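Local coordinates for protein abietadiene synthase, chloroplastic (Abies grandis, PDB 3S9V) that belongs to the plant terpene synthases and is largely helical, with an N-terminal terpene synthase domain and a metal-binding terpene synthase domain, at residues T201-L206 with S227-P232. Numbering follows the deposited sequence.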
ATOM      1  N   THR A 201     -22.574  -7.584  11.412  1.00 22.76           N
ATOM      2  CA  THR A 201     -22.076  -8.835  10.855  1.00 23.50           C
ATOM      3  C   THR A 201     -22.769 -10.083  11.414  1.00 28.01           C
ATOM      4  O   THR A 201     -22.537 -11.192  10.935  1.00 27.38           O
ATOM      5  CB  THR A 201     -20.551  -8.954  11.012  1.00 22.71           C
ATOM      6  OG1 THR A 201     -20.195  -8.916  12.395  1.00 22.64           O
ATOM      7  CG2 THR A 201     -19.862  -7.804  10.275  1.00 26.08           C
ATOM      8  N   LEU A 202     -23.623  -9.912  12.423  1.00 28.24           N
ATOM      9  CA  LEU A 202     -24.363 -11.051  12.962  1.00 27.72           C
ATOM     10  C   LEU A 202     -25.310 -11.549  11.862  1.00 20.86           C
ATOM     11  O   LEU A 202     -25.574 -12.746  11.739  1.00 18.88           O
ATOM     12  CB  LEU A 202     -25.183 -10.638  14.188  1.00 31.80           C
ATOM     13  CG  LEU A 202     -24.451 -10.539  15.525  1.00 37.93           C
ATOM     14  CD1 LEU A 202     -25.316  -9.777  16.522  1.00 43.17           C
ATOM     15  CD2 LEU A 202     -24.125 -11.931  16.034  1.00 35.45           C
ATOM     16  N   LEU A 203     -25.815 -10.613  11.063  1.00 20.37           N
ATOM     17  CA  LEU A 203     -26.729 -10.939   9.964  1.00 21.46           C
ATOM     18  C   LEU A 203     -26.070 -11.804   8.895  1.00 20.05           C
ATOM     19  O   LEU A 203     -26.752 -12.400   8.058  1.00 24.40           O
ATOM     20  CB  LEU A 203     -27.256  -9.654   9.317  1.00 20.08           C
ATOM     21  CG  LEU A 203     -28.025  -8.732  10.263  1.00 21.93           C
ATOM     22  CD1 LEU A 203     -28.422  -7.467   9.525  1.00 26.75           C
ATOM     23  CD2 LEU A 203     -29.242  -9.455  10.802  1.00 23.12           C
ATOM     24  N   TYR A 204     -24.742 -11.856   8.918  1.00 17.24           N
ATOM     25  CA  TYR A 204     -23.981 -12.646   7.963  1.00 15.24           C
ATOM     26  C   TYR A 204     -24.218 -14.128   8.201  1.00 19.80           C
ATOM     27  O   TYR A 204     -23.992 -14.951   7.317  1.00 22.20           O
ATOM     28  CB  TYR A 204     -22.492 -12.317   8.111  1.00 16.90           C
ATOM     29  CG  TYR A 204     -21.567 -12.984   7.125  1.00 15.17           C
ATOM     30  CD1 TYR A 204     -20.549 -13.828   7.563  1.00 19.53           C
ATOM     31  CD2 TYR A 204     -21.664 -12.727   5.756  1.00 17.30           C
ATOM     32  CE1 TYR A 204     -19.646 -14.396   6.671  1.00 23.10           C
ATOM     33  CE2 TYR A 204     -20.765 -13.295   4.849  1.00 17.76           C
ATOM     34  CZ  TYR A 204     -19.757 -14.130   5.316  1.00 23.55           C
ATOM     35  OH  TYR A 204     -18.862 -14.704   4.435  1.00 25.65           O
ATOM     36  N   SER A 205     -24.671 -14.479   9.403  1.00 23.62           N
ATOM     37  CA  SER A 205     -24.919 -15.883   9.708  1.00 24.77           C
ATOM     38  C   SER A 205     -26.261 -16.162  10.384  1.00 23.28           C
ATOM     39  O   SER A 205     -26.336 -16.896  11.372  1.00 24.32           O
ATOM     40  CB  SER A 205     -23.765 -16.453  10.548  1.00 22.41           C
ATOM     41  OG  SER A 205     -23.069 -15.440  11.241  1.00 29.23           O
ATOM     42  N   LEU A 206     -27.321 -15.585   9.826  1.00 20.27           N
ATOM     43  CA  LEU A 206     -28.669 -15.773  10.349  1.00 18.68           C
ATOM     44  C   LEU A 206     -29.138 -17.224  10.266  1.00 20.38           C
ATOM     45  O   LEU A 206     -30.033 -17.628  11.005  1.00 19.54           O
ATOM     46  CB  LEU A 206     -29.653 -14.874   9.601  1.00 22.34           C
ATOM     47  CG  LEU A 206     -29.610 -13.393   9.973  1.00 21.79           C
ATOM     48  CD1 LEU A 206     -30.377 -12.569   8.957  1.00 17.25           C
ATOM     49  CD2 LEU A 206     -30.201 -13.223  11.361  1.00 19.90           C
ATOM     50  N   SER A 227     -30.250  -8.943  -0.014  1.00 17.32           N
ATOM     51  CA  SER A 227     -29.469  -9.904   0.753  1.00 14.28           C
ATOM     52  C   SER A 227     -29.388  -9.492   2.202  1.00 16.71           C
ATOM     53  O   SER A 227     -29.772  -8.383   2.575  1.00 18.94           O
ATOM     54  CB  SER A 227     -28.041  -9.998   0.222  1.00 16.41           C
ATOM     55  OG  SER A 227     -27.211  -9.042   0.870  1.00 15.16           O
ATOM     56  N   PHE A 228     -28.883 -10.404   3.019  1.00 17.13           N
ATOM     57  CA  PHE A 228     -28.662 -10.125   4.422  1.00 17.70           C
ATOM     58  C   PHE A 228     -27.145 -10.212   4.560  1.00 18.84           C
ATOM     59  O   PHE A 228     -26.553 -11.294   4.543  1.00 20.78           O
ATOM     60  CB  PHE A 228     -29.426 -11.133   5.277  1.00 20.28           C
ATOM     61  CG  PHE A 228     -30.877 -10.763   5.458  1.00 22.96           C
ATOM     62  CD1 PHE A 228     -31.265  -9.918   6.496  1.00 12.74           C
ATOM     63  CD2 PHE A 228     -31.833 -11.164   4.526  1.00 17.91           C
ATOM     64  CE1 PHE A 228     -32.579  -9.467   6.604  1.00 23.90           C
ATOM     65  CE2 PHE A 228     -33.155 -10.718   4.620  1.00 28.69           C
ATOM     66  CZ  PHE A 228     -33.530  -9.865   5.661  1.00 24.27           C
ATOM     67  N   LEU A 229     -26.530  -9.034   4.632  1.00 18.12           N
ATOM     68  CA  LEU A 229     -25.083  -8.864   4.715  1.00 17.99           C
ATOM     69  C   LEU A 229     -24.318  -9.653   3.659  1.00 17.05           C
ATOM     70  O   LEU A 229     -23.252 -10.207   3.927  1.00 16.61           O
ATOM     71  CB  LEU A 229     -24.558  -9.209   6.109  1.00 21.20           C
ATOM     72  CG  LEU A 229     -23.785  -7.981   6.601  1.00 23.70           C
ATOM     73  CD1 LEU A 229     -24.552  -7.339   7.726  1.00 21.41           C
ATOM     74  CD2 LEU A 229     -22.390  -8.357   7.031  1.00 20.31           C
ATOM     75  N   SER A 230     -24.896  -9.694   2.463  1.00 16.23           N
ATOM     76  CA  SER A 230     -24.337 -10.357   1.287  1.00 16.27           C
ATOM     77  C   SER A 230     -24.178 -11.867   1.347  1.00 18.80           C
ATOM     78  O   SER A 230     -23.615 -12.461   0.424  1.00 19.93           O
ATOM     79  CB  SER A 230     -22.992  -9.727   0.918  1.00 17.62           C
ATOM     80  OG  SER A 230     -21.947 -10.209   1.735  1.00 23.80           O
ATOM     81  N   SER A 231     -24.684 -12.491   2.406  1.00 17.25           N
ATOM     82  CA  SER A 231     -24.571 -13.942   2.565  1.00 13.93           C
ATOM     83  C   SER A 231     -25.727 -14.734   1.943  1.00 16.02           C
ATOM     84  O   SER A 231     -26.880 -14.579   2.337  1.00 16.91           O
ATOM     85  CB  SER A 231     -24.466 -14.281   4.054  1.00 15.49           C
ATOM     86  OG  SER A 231     -24.581 -15.674   4.272  1.00 19.68           O
ATOM     87  N   PRO A 232     -25.432 -15.602   0.960  1.00 19.38           N
ATOM     88  CA  PRO A 232     -26.469 -16.408   0.304  1.00 14.55           C
ATOM     89  C   PRO A 232     -27.185 -17.380   1.249  1.00 15.53           C
ATOM     90  O   PRO A 232     -28.406 -17.521   1.193  1.00 17.19           O
ATOM     91  CB  PRO A 232     -25.689 -17.142  -0.779  1.00 16.66           C
ATOM     92  CG  PRO A 232     -24.620 -16.164  -1.123  1.00 20.15           C
ATOM     93  CD  PRO A 232     -24.156 -15.730   0.238  1.00 17.69           C
TER
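L229 lies against the 3-10 turns of 201-206, with its two methyls parted over the backbone. CD1 rests on CB of L203 at 3.9 Å, while CD2 reaches CA of T201, also 3.9 Å away, and the CB of Y204. Nearer the backbone, CB of L229 sits beside N and CA of Y204, where the two segments come closest.

Y204 lays its ring beside the L229-S231 backbone. CG is anti to the backbone N (chi1 -176°), which brings the CD2 edge of the ring to the carbonyl O of L229 at 3.5 Å, near the ring plane; CB of S231 approaches CD2 obliquely at 3.6 Å. On the other flank, CD1 of L206 approaches CD1 of F228 obliquely, at 3.7 Å.

A type I' turn from F228 to S231, closed by S231 N to F228 O, sets L229 and the S231 CB facing the 3-10 segment. S227 OG braces it as an ST motif, accepting from S230 N at 2.9 Å, and S230 OG donates to L229 O at 2.6 Å. S231 is the N-cap of helix 232-242, its OG bonded to S234 N. S234 OG in turn bonds L203 O and L206 N, tying the 3-10 segment to that helix's first turn. K450 bonds Y204 O and makes a cation-pi contact with the Y204 ring.

Between the two segments, then, the clear contacts are mainly apolar, whereas the polar backbone atoms L203 O, Y204 O and L206 N find partners outside them, in S234 and K450; the ring edge beside L229 O probably adds a weak electrostatic attraction.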